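Local coordinates for protein chlorella virus DNA ligase-adenylate (Chlorella virus, PDB 1FVI) that probably seals nicks in DNA as an ATP-dependent ligase, and is caught here with AMP bound in its nucleotide pocket, at residues I14-P25 against L136-L147; E228-E236 against F250-Q260. The protein carries 1 engineered substitution. One frame throughout, in Å; residues are numbered along the deposited sequence.

Interaction 1: I14-P25 against L136-L147; sequences IEDVQFPCLATP and LIPVEINNITEL. With AMP (adenosine monophosphate), chain C.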
# COMPACT_ATOMS: atom_id res chain seq x y z
N ILE A 14 5.47 15.69 -10.56
CA ILE A 14 6.44 15.17 -9.61
C ILE A 14 7.49 16.22 -9.22
O ILE A 14 8.06 16.15 -8.13
CB ILE A 14 7.14 13.88 -10.14
CG1 ILE A 14 7.79 13.14 -8.98
CG2 ILE A 14 8.21 14.22 -11.19
CD1 ILE A 14 8.42 11.84 -9.37
N GLU A 15 7.71 17.20 -10.09
CA GLU A 15 8.69 18.23 -9.77
C GLU A 15 8.17 19.20 -8.69
O GLU A 15 8.92 20.02 -8.17
CB GLU A 15 9.14 18.96 -11.03
CG GLU A 15 9.73 18.02 -12.08
CD GLU A 15 10.69 18.70 -13.04
OE1 GLU A 15 10.92 19.93 -12.93
OE2 GLU A 15 11.25 17.99 -13.91
N ASP A 16 6.89 19.04 -8.32
CA ASP A 16 6.27 19.87 -7.28
C ASP A 16 6.63 19.42 -5.86
O ASP A 16 6.48 20.20 -4.92
CB ASP A 16 4.74 19.86 -7.40
CG ASP A 16 4.20 20.84 -8.44
OD1 ASP A 16 4.85 21.89 -8.70
OD2 ASP A 16 3.11 20.59 -8.98
N VAL A 17 7.11 18.19 -5.72
CA VAL A 17 7.43 17.61 -4.41
C VAL A 17 8.57 18.31 -3.70
O VAL A 17 9.63 18.50 -4.27
CB VAL A 17 7.76 16.10 -4.52
CG1 VAL A 17 8.17 15.54 -3.17
CG2 VAL A 17 6.55 15.34 -5.01
N GLN A 18 8.32 18.74 -2.46
CA GLN A 18 9.34 19.38 -1.64
C GLN A 18 10.13 18.17 -1.16
O GLN A 18 9.64 17.37 -0.34
CB GLN A 18 8.67 20.15 -0.52
CG GLN A 18 7.78 21.28 -1.05
CD GLN A 18 8.55 22.28 -1.92
OE1 GLN A 18 8.08 22.69 -2.98
NE2 GLN A 18 9.74 22.67 -1.47
N PHE A 19 11.37 18.07 -1.62
CA PHE A 19 12.12 16.86 -1.37
C PHE A 19 12.44 16.12 -0.13
O PHE A 19 12.33 14.89 -0.14
CB PHE A 19 13.12 16.57 -2.45
CG PHE A 19 12.56 15.66 -3.43
CD1 PHE A 19 12.23 16.10 -4.70
CD2 PHE A 19 12.13 14.39 -3.00
CE1 PHE A 19 11.47 15.30 -5.53
CE2 PHE A 19 11.38 13.59 -3.81
CZ PHE A 19 11.04 14.04 -5.08
N PRO A 20 13.02 16.77 0.87
CA PRO A 20 13.18 15.82 1.98
C PRO A 20 11.71 15.56 2.38
O PRO A 20 11.05 16.45 2.93
CB PRO A 20 13.94 16.65 3.01
CG PRO A 20 14.82 17.51 2.13
CD PRO A 20 13.88 17.95 1.02
N CYS A 21 11.16 14.43 1.92
CA CYS A 21 9.77 14.04 2.20
C CYS A 21 9.67 12.60 2.73
O CYS A 21 10.59 11.80 2.55
CB CYS A 21 8.86 14.23 0.96
SG CYS A 21 9.04 13.00 -0.38
N LEU A 22 8.57 12.32 3.43
CA LEU A 22 8.29 11.01 4.02
C LEU A 22 7.18 10.26 3.29
O LEU A 22 6.01 10.64 3.34
CB LEU A 22 7.96 11.18 5.51
CG LEU A 22 9.11 11.77 6.33
CD1 LEU A 22 8.66 12.10 7.75
CD2 LEU A 22 10.28 10.79 6.35
N ALA A 23 7.52 9.13 2.69
CA ALA A 23 6.54 8.37 1.92
C ALA A 23 6.06 7.05 2.49
O ALA A 23 6.76 6.39 3.24
CB ALA A 23 7.05 8.17 0.48
N THR A 24 4.83 6.69 2.13
CA THR A 24 4.23 5.42 2.55
C THR A 24 3.44 4.92 1.34
O THR A 24 3.27 5.65 0.36
CB THR A 24 3.29 5.56 3.80
OG1 THR A 24 2.33 6.60 3.58
CG2 THR A 24 4.10 5.82 5.09
N PRO A 25 3.03 3.64 1.36
CA PRO A 25 2.27 3.08 0.24
C PRO A 25 0.80 3.45 0.23
O PRO A 25 0.16 3.52 1.28
CB PRO A 25 2.46 1.58 0.42
CG PRO A 25 2.51 1.44 1.89
CD PRO A 25 3.41 2.58 2.31
N LEU A 136 2.89 1.51 9.62
CA LEU A 136 3.35 2.11 8.38
C LEU A 136 4.31 3.23 8.71
O LEU A 136 3.91 4.38 8.85
CB LEU A 136 2.18 2.68 7.57
CG LEU A 136 1.52 1.88 6.45
CD1 LEU A 136 0.91 2.89 5.47
CD2 LEU A 136 2.52 0.99 5.71
N ILE A 137 5.57 2.88 8.92
CA ILE A 137 6.61 3.86 9.21
C ILE A 137 7.09 4.39 7.85
O ILE A 137 7.41 3.61 6.94
CB ILE A 137 7.72 3.18 10.02
CG1 ILE A 137 7.12 2.76 11.38
CG2 ILE A 137 8.93 4.11 10.16
CD1 ILE A 137 7.93 1.78 12.17
N PRO A 138 7.10 5.73 7.66
CA PRO A 138 7.53 6.30 6.37
C PRO A 138 8.98 6.15 5.97
O PRO A 138 9.86 5.94 6.81
CB PRO A 138 7.13 7.76 6.49
CG PRO A 138 7.36 8.02 7.97
CD PRO A 138 6.77 6.79 8.62
N VAL A 139 9.21 6.26 4.66
CA VAL A 139 10.52 6.17 4.05
C VAL A 139 10.93 7.60 3.74
O VAL A 139 10.10 8.38 3.29
CB VAL A 139 10.45 5.41 2.70
CG1 VAL A 139 11.79 5.50 1.98
CG2 VAL A 139 10.07 3.97 2.92
N GLU A 140 12.17 7.97 4.01
CA GLU A 140 12.65 9.30 3.68
C GLU A 140 13.18 9.26 2.25
O GLU A 140 14.07 8.48 1.93
CB GLU A 140 13.75 9.76 4.64
CG GLU A 140 14.30 11.15 4.32
CD GLU A 140 15.35 11.63 5.33
OE1 GLU A 140 15.31 12.82 5.72
OE2 GLU A 140 16.21 10.80 5.73
N ILE A 141 12.55 10.04 1.37
CA ILE A 141 12.91 10.12 -0.04
C ILE A 141 13.61 11.48 -0.21
O ILE A 141 13.12 12.50 0.29
CB ILE A 141 11.62 10.05 -0.94
CG1 ILE A 141 10.84 8.76 -0.67
CG2 ILE A 141 11.97 10.22 -2.42
CD1 ILE A 141 11.56 7.49 -1.03
N ASN A 142 14.72 11.49 -0.95
CA ASN A 142 15.50 12.71 -1.13
C ASN A 142 15.44 13.36 -2.49
O ASN A 142 15.78 14.54 -2.62
CB ASN A 142 16.95 12.44 -0.78
CG ASN A 142 17.15 12.12 0.68
OD1 ASN A 142 16.56 12.76 1.57
ND2 ASN A 142 17.98 11.13 0.95
N ASN A 143 15.07 12.59 -3.50
CA ASN A 143 15.01 13.10 -4.88
C ASN A 143 13.97 12.37 -5.75
O ASN A 143 13.37 11.37 -5.32
CB ASN A 143 16.42 13.07 -5.54
CG ASN A 143 17.06 11.68 -5.50
OD1 ASN A 143 18.09 11.46 -4.84
ND2 ASN A 143 16.46 10.73 -6.20
N ILE A 144 13.76 12.89 -6.95
CA ILE A 144 12.79 12.33 -7.90
C ILE A 144 13.06 10.85 -8.28
O ILE A 144 12.13 10.05 -8.37
CB ILE A 144 12.68 13.22 -9.17
CG1 ILE A 144 12.00 14.54 -8.78
CG2 ILE A 144 11.96 12.48 -10.31
CD1 ILE A 144 11.95 15.55 -9.87
N THR A 145 14.32 10.51 -8.48
CA THR A 145 14.71 9.14 -8.81
C THR A 145 14.28 8.22 -7.69
O THR A 145 13.72 7.15 -7.93
CB THR A 145 16.22 9.04 -8.98
OG1 THR A 145 16.67 10.14 -9.79
CG2 THR A 145 16.61 7.72 -9.63
N GLU A 146 14.53 8.65 -6.45
CA GLU A 146 14.14 7.88 -5.28
C GLU A 146 12.62 7.73 -5.17
O GLU A 146 12.13 6.66 -4.78
CB GLU A 146 14.73 8.48 -4.02
CG GLU A 146 16.20 8.09 -3.80
CD GLU A 146 16.76 8.55 -2.46
OE1 GLU A 146 15.98 9.00 -1.60
OE2 GLU A 146 17.98 8.46 -2.26
N LEU A 147 11.89 8.79 -5.52
CA LEU A 147 10.42 8.77 -5.49
C LEU A 147 9.85 7.74 -6.48
O LEU A 147 9.01 6.91 -6.12
CB LEU A 147 9.85 10.16 -5.83
CG LEU A 147 8.83 10.79 -4.86
CD1 LEU A 147 7.99 11.83 -5.58
CD2 LEU A 147 7.93 9.74 -4.27
P AMP C . -6.58 7.02 -4.01
O1P AMP C . -6.94 8.15 -4.88
O3P AMP C . -7.91 6.17 -4.14
O5' AMP C . -6.61 7.45 -2.57
C5' AMP C . -6.45 6.43 -1.47
C4' AMP C . -7.17 6.81 -0.20
O4' AMP C . -6.59 6.00 0.83
C3' AMP C . -6.96 8.28 0.22
O3' AMP C . -8.11 8.90 0.79
C2' AMP C . -5.92 8.22 1.29
O2' AMP C . -6.12 9.27 2.23
C1' AMP C . -6.02 6.79 1.85
N9 AMP C . -4.70 6.26 2.15
C8 AMP C . -4.24 5.03 1.71
N7 AMP C . -3.03 4.82 2.13
C5 AMP C . -2.65 5.93 2.87
C6 AMP C . -1.47 6.28 3.56
N6 AMP C . -0.39 5.47 3.61
N1 AMP C . -1.47 7.48 4.18
C2 AMP C . -2.53 8.26 4.12
N3 AMP C . -3.70 8.06 3.51
C4 AMP C . -3.73 6.85 2.88
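The ring of F19 lies with one face over the peptide joining N143 to I144, N143 C standing 3.4 Å above the ring plane; V17 CG1 backs the opposite face, and L147 CG meets the edge in plane. This aromatic closes the end of an antiparallel strand pair, 21-25 with 139-141, the latter the edge strand of a mixed sheet in the nucleotidyltransferase domain. C21 and I141 exchange two backbone bonds, as do A23 and V139, and between them L22 and E140 form a non-hydrogen-bonded pair. The small methyl of A23 packs against I141 on the same face of the sheet, A23 CB to I141 CG1 4.0 Å. At the start of helix 144-156, branched I144 and L147 pack beside I14, whose CG1, anti to the backbone N (chi1 -162°), runs out to L147 CD1 at 3.6 Å. Toward the pocket, the ring of P25 meets L136 end on, CG against the CD2 methyl. T24 packs CG2 against P138 and, with chi1 52°, turns OG1 to the adenine amino group N6, which donates to it at 2.9 Å. N6 also donates to the backbone oxygen P25 O at 3.1 Å, and L136 CD1 lies 3.4 Å from N6.

Interaction 2: E228-E236 against F250-Q260; sequences EEDVMGSIE and FDADQRRDFWQ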
# COMPACT_ATOMS: atom_id res chain seq x y z
N GLU A 228 12.08 -29.08 -5.53
CA GLU A 228 12.96 -29.07 -6.70
C GLU A 228 12.46 -28.13 -7.78
O GLU A 228 13.22 -27.34 -8.34
CB GLU A 228 13.08 -30.47 -7.30
CG GLU A 228 13.95 -31.41 -6.52
CD GLU A 228 14.11 -32.73 -7.24
OE1 GLU A 228 13.32 -33.64 -6.95
OE2 GLU A 228 15.02 -32.84 -8.09
N GLU A 229 11.16 -28.22 -8.05
CA GLU A 229 10.50 -27.42 -9.07
C GLU A 229 10.92 -25.95 -9.07
O GLU A 229 11.16 -25.35 -8.01
CB GLU A 229 8.99 -27.55 -8.93
CG GLU A 229 8.27 -27.83 -10.24
CD GLU A 229 7.05 -28.71 -10.05
OE1 GLU A 229 6.35 -28.55 -9.03
OE2 GLU A 229 6.78 -29.56 -10.93
N ASP A 230 11.09 -25.40 -10.27
CA ASP A 230 11.47 -24.01 -10.45
C ASP A 230 10.21 -23.17 -10.68
O ASP A 230 9.12 -23.71 -10.90
CB ASP A 230 12.39 -23.89 -11.67
CG ASP A 230 13.32 -22.69 -11.61
OD1 ASP A 230 13.07 -21.75 -10.82
OD2 ASP A 230 14.32 -22.69 -12.36
N VAL A 231 10.37 -21.86 -10.57
CA VAL A 231 9.28 -20.91 -10.77
C VAL A 231 9.76 -19.83 -11.75
O VAL A 231 10.96 -19.76 -12.07
CB VAL A 231 8.84 -20.25 -9.44
CG1 VAL A 231 8.43 -21.32 -8.43
CG2 VAL A 231 9.96 -19.38 -8.88
N MET A 232 8.83 -19.02 -12.23
CA MET A 232 9.17 -17.96 -13.18
C MET A 232 9.95 -16.82 -12.50
O MET A 232 9.64 -16.41 -11.38
CB MET A 232 7.91 -17.45 -13.89
CG MET A 232 8.13 -16.25 -14.81
SD MET A 232 8.03 -14.62 -13.98
CE MET A 232 6.29 -14.53 -13.83
N GLY A 233 11.01 -16.38 -13.17
CA GLY A 233 11.82 -15.29 -12.65
C GLY A 233 11.40 -14.01 -13.35
O GLY A 233 11.24 -12.97 -12.71
N SER A 234 11.22 -14.09 -14.66
CA SER A 234 10.80 -12.94 -15.44
C SER A 234 10.07 -13.40 -16.69
O SER A 234 10.22 -14.55 -17.14
CB SER A 234 11.99 -12.06 -15.85
OG SER A 234 12.74 -12.63 -16.91
N ILE A 235 9.22 -12.52 -17.20
CA ILE A 235 8.50 -12.78 -18.43
C ILE A 235 8.94 -11.71 -19.43
O ILE A 235 9.20 -10.56 -19.06
CB ILE A 235 6.97 -12.73 -18.26
CG1 ILE A 235 6.51 -11.38 -17.70
CG2 ILE A 235 6.52 -13.89 -17.39
CD1 ILE A 235 4.99 -11.18 -17.76
N GLU A 236 9.15 -12.14 -20.68
CA GLU A 236 9.57 -11.24 -21.75
C GLU A 236 8.31 -10.91 -22.52
O GLU A 236 7.53 -11.81 -22.85
CB GLU A 236 10.63 -11.90 -22.62
CG GLU A 236 11.97 -12.11 -21.90
CD GLU A 236 11.85 -12.98 -20.64
OE1 GLU A 236 11.23 -14.07 -20.72
OE2 GLU A 236 12.38 -12.58 -19.58
N PHE A 250 4.96 -9.95 -9.22
CA PHE A 250 4.26 -11.21 -8.96
C PHE A 250 4.64 -11.79 -7.61
O PHE A 250 5.77 -11.61 -7.14
CB PHE A 250 4.53 -12.28 -10.04
CG PHE A 250 5.34 -11.81 -11.22
CD1 PHE A 250 6.70 -11.57 -11.09
CD2 PHE A 250 4.75 -11.66 -12.46
CE1 PHE A 250 7.47 -11.18 -12.19
CE2 PHE A 250 5.51 -11.27 -13.57
CZ PHE A 250 6.87 -11.03 -13.43
N ASP A 251 3.69 -12.47 -6.96
CA ASP A 251 3.99 -13.14 -5.70
C ASP A 251 4.47 -14.57 -6.03
O ASP A 251 4.51 -14.96 -7.22
CB ASP A 251 2.80 -13.13 -4.73
CG ASP A 251 1.51 -13.64 -5.35
OD1 ASP A 251 0.46 -13.11 -4.96
OD2 ASP A 251 1.52 -14.58 -6.17
N ALA A 252 4.86 -15.35 -5.01
CA ALA A 252 5.35 -16.72 -5.23
C ALA A 252 4.35 -17.58 -6.02
O ALA A 252 4.73 -18.31 -6.94
CB ALA A 252 5.66 -17.36 -3.90
N ASP A 253 3.08 -17.46 -5.65
CA ASP A 253 1.96 -18.15 -6.27
C ASP A 253 1.96 -17.95 -7.79
O ASP A 253 1.87 -18.89 -8.57
CB ASP A 253 0.66 -17.58 -5.67
CG ASP A 253 -0.60 -18.07 -6.37
OD1 ASP A 253 -1.19 -19.07 -5.90
OD2 ASP A 253 -1.04 -17.41 -7.34
N GLN A 254 2.05 -16.68 -8.18
CA GLN A 254 2.06 -16.31 -9.58
C GLN A 254 3.24 -16.89 -10.32
O GLN A 254 3.06 -17.47 -11.40
CB GLN A 254 2.02 -14.79 -9.73
CG GLN A 254 0.67 -14.22 -9.39
CD GLN A 254 0.66 -12.73 -9.32
OE1 GLN A 254 1.47 -12.12 -8.62
NE2 GLN A 254 -0.27 -12.13 -10.04
N ARG A 255 4.43 -16.75 -9.73
CA ARG A 255 5.66 -17.27 -10.33
C ARG A 255 5.60 -18.78 -10.60
O ARG A 255 6.11 -19.25 -11.63
CB ARG A 255 6.85 -16.93 -9.46
CG ARG A 255 7.07 -15.45 -9.26
CD ARG A 255 8.41 -15.21 -8.58
NE ARG A 255 8.70 -13.78 -8.46
CZ ARG A 255 9.39 -13.08 -9.35
NH1 ARG A 255 9.88 -13.67 -10.42
NH2 ARG A 255 9.59 -11.78 -9.15
N ARG A 256 5.00 -19.53 -9.68
CA ARG A 256 4.85 -20.97 -9.82
C ARG A 256 3.82 -21.29 -10.91
O ARG A 256 4.10 -22.06 -11.82
CB ARG A 256 4.44 -21.59 -8.49
CG ARG A 256 4.12 -23.08 -8.53
CD ARG A 256 2.61 -23.33 -8.48
NE ARG A 256 2.00 -22.77 -7.27
CZ ARG A 256 1.66 -23.49 -6.20
NH1 ARG A 256 1.86 -24.80 -6.17
NH2 ARG A 256 1.12 -22.88 -5.15
N ASP A 257 2.65 -20.65 -10.85
CA ASP A 257 1.61 -20.88 -11.85
C ASP A 257 2.07 -20.57 -13.27
O ASP A 257 1.90 -21.40 -14.17
CB ASP A 257 0.34 -20.09 -11.51
CG ASP A 257 -0.35 -20.61 -10.27
OD1 ASP A 257 -0.01 -21.73 -9.84
OD2 ASP A 257 -1.24 -19.91 -9.74
N PHE A 258 2.63 -19.38 -13.45
CA PHE A 258 3.16 -18.96 -14.75
C PHE A 258 4.13 -20.01 -15.30
O PHE A 258 4.01 -20.39 -16.46
CB PHE A 258 3.88 -17.60 -14.63
CG PHE A 258 2.98 -16.41 -14.83
CD1 PHE A 258 2.98 -15.36 -13.91
CD2 PHE A 258 2.18 -16.30 -15.96
CE1 PHE A 258 2.20 -14.21 -14.12
CE2 PHE A 258 1.39 -15.16 -16.18
CZ PHE A 258 1.40 -14.11 -15.26
N TRP A 259 5.03 -20.53 -14.44
CA TRP A 259 6.02 -21.55 -14.84
C TRP A 259 5.51 -22.98 -15.04
O TRP A 259 6.01 -23.69 -15.91
CB TRP A 259 7.19 -21.60 -13.86
CG TRP A 259 8.38 -22.35 -14.40
CD1 TRP A 259 8.82 -23.59 -14.03
CD2 TRP A 259 9.31 -21.88 -15.39
NE1 TRP A 259 9.96 -23.92 -14.71
CE2 TRP A 259 10.28 -22.89 -15.56
CE3 TRP A 259 9.41 -20.71 -16.16
CZ2 TRP A 259 11.35 -22.76 -16.46
CZ3 TRP A 259 10.47 -20.58 -17.05
CH2 TRP A 259 11.42 -21.60 -17.20
N GLN A 260 4.58 -23.42 -14.21
CA GLN A 260 4.04 -24.77 -14.33
C GLN A 260 3.16 -24.86 -15.58
O GLN A 260 3.11 -25.90 -16.24
CB GLN A 260 3.25 -25.15 -13.08
CG GLN A 260 4.08 -25.21 -11.82
CD GLN A 260 5.26 -26.16 -11.93
OE1 GLN A 260 6.40 -25.80 -11.61
NE2 GLN A 260 4.99 -27.39 -12.38
O HOH W 1 7.04 -24.39 -9.24
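M232 and F250 cross at about a right angle, the thioether laid over the phenyl face: M232 CE sits 3.5 Å from the F250 ring centroid, 16° off the normal, with SD over the same face, a Met-aromatic contact. Bends at chi2 and chi3 (-87° and -76°) fold the unbranched chain back so that its methyl also reaches F258 CD1 at 3.4 Å. R255 is extended from CG to NE, and the F250 ring turns its edge to the guanidinium, F250 CD1 standing 3.4 Å above the centre of that plane. R255 NH1 points in the guanidinium plane to two carbonyls, M232 O at 2.9 Å and G233 O at 2.8 Å, fixing the group's rotation; NH2 binds G247. R255 O takes M232 N at 2.8 Å and the helical W259 N from opposite faces of its plane. The W259 indole brings CD1 to 3.1 Å from D230 O, which a water links to Q260 OE1. V231 rests its branched side chain on the R255-R256 backbone. A D251-Q254 capping box closes the helix N-terminus. M232, V231, R255 and W259 join the helix to strand 232-237; a helix between the third and fourth strands (244-246 and 269-275) is typical of the OB fold.

The two contacts belong to different domains and follow one another along the chain: interaction 1 lies in the nucleotide-binding domain, interaction 2 in the OB-like domain. Their centres are 32 Å apart and their nearest atoms about 15 Å, so they do not touch. Interaction 1 supplies T24, P25 and L136 to the AMP pocket; the side chain of P25 is about 6 Å from that of K26, which carries the AMP covalently, while I27 and K185 also bond the ligand. Interaction 2 is remote from that pocket. The two also differ in kind: 14-25 with 136-147 joins strands edge to edge within a sheet, whereas 228-236 with 250-260 sets a helix against a strand at 77°.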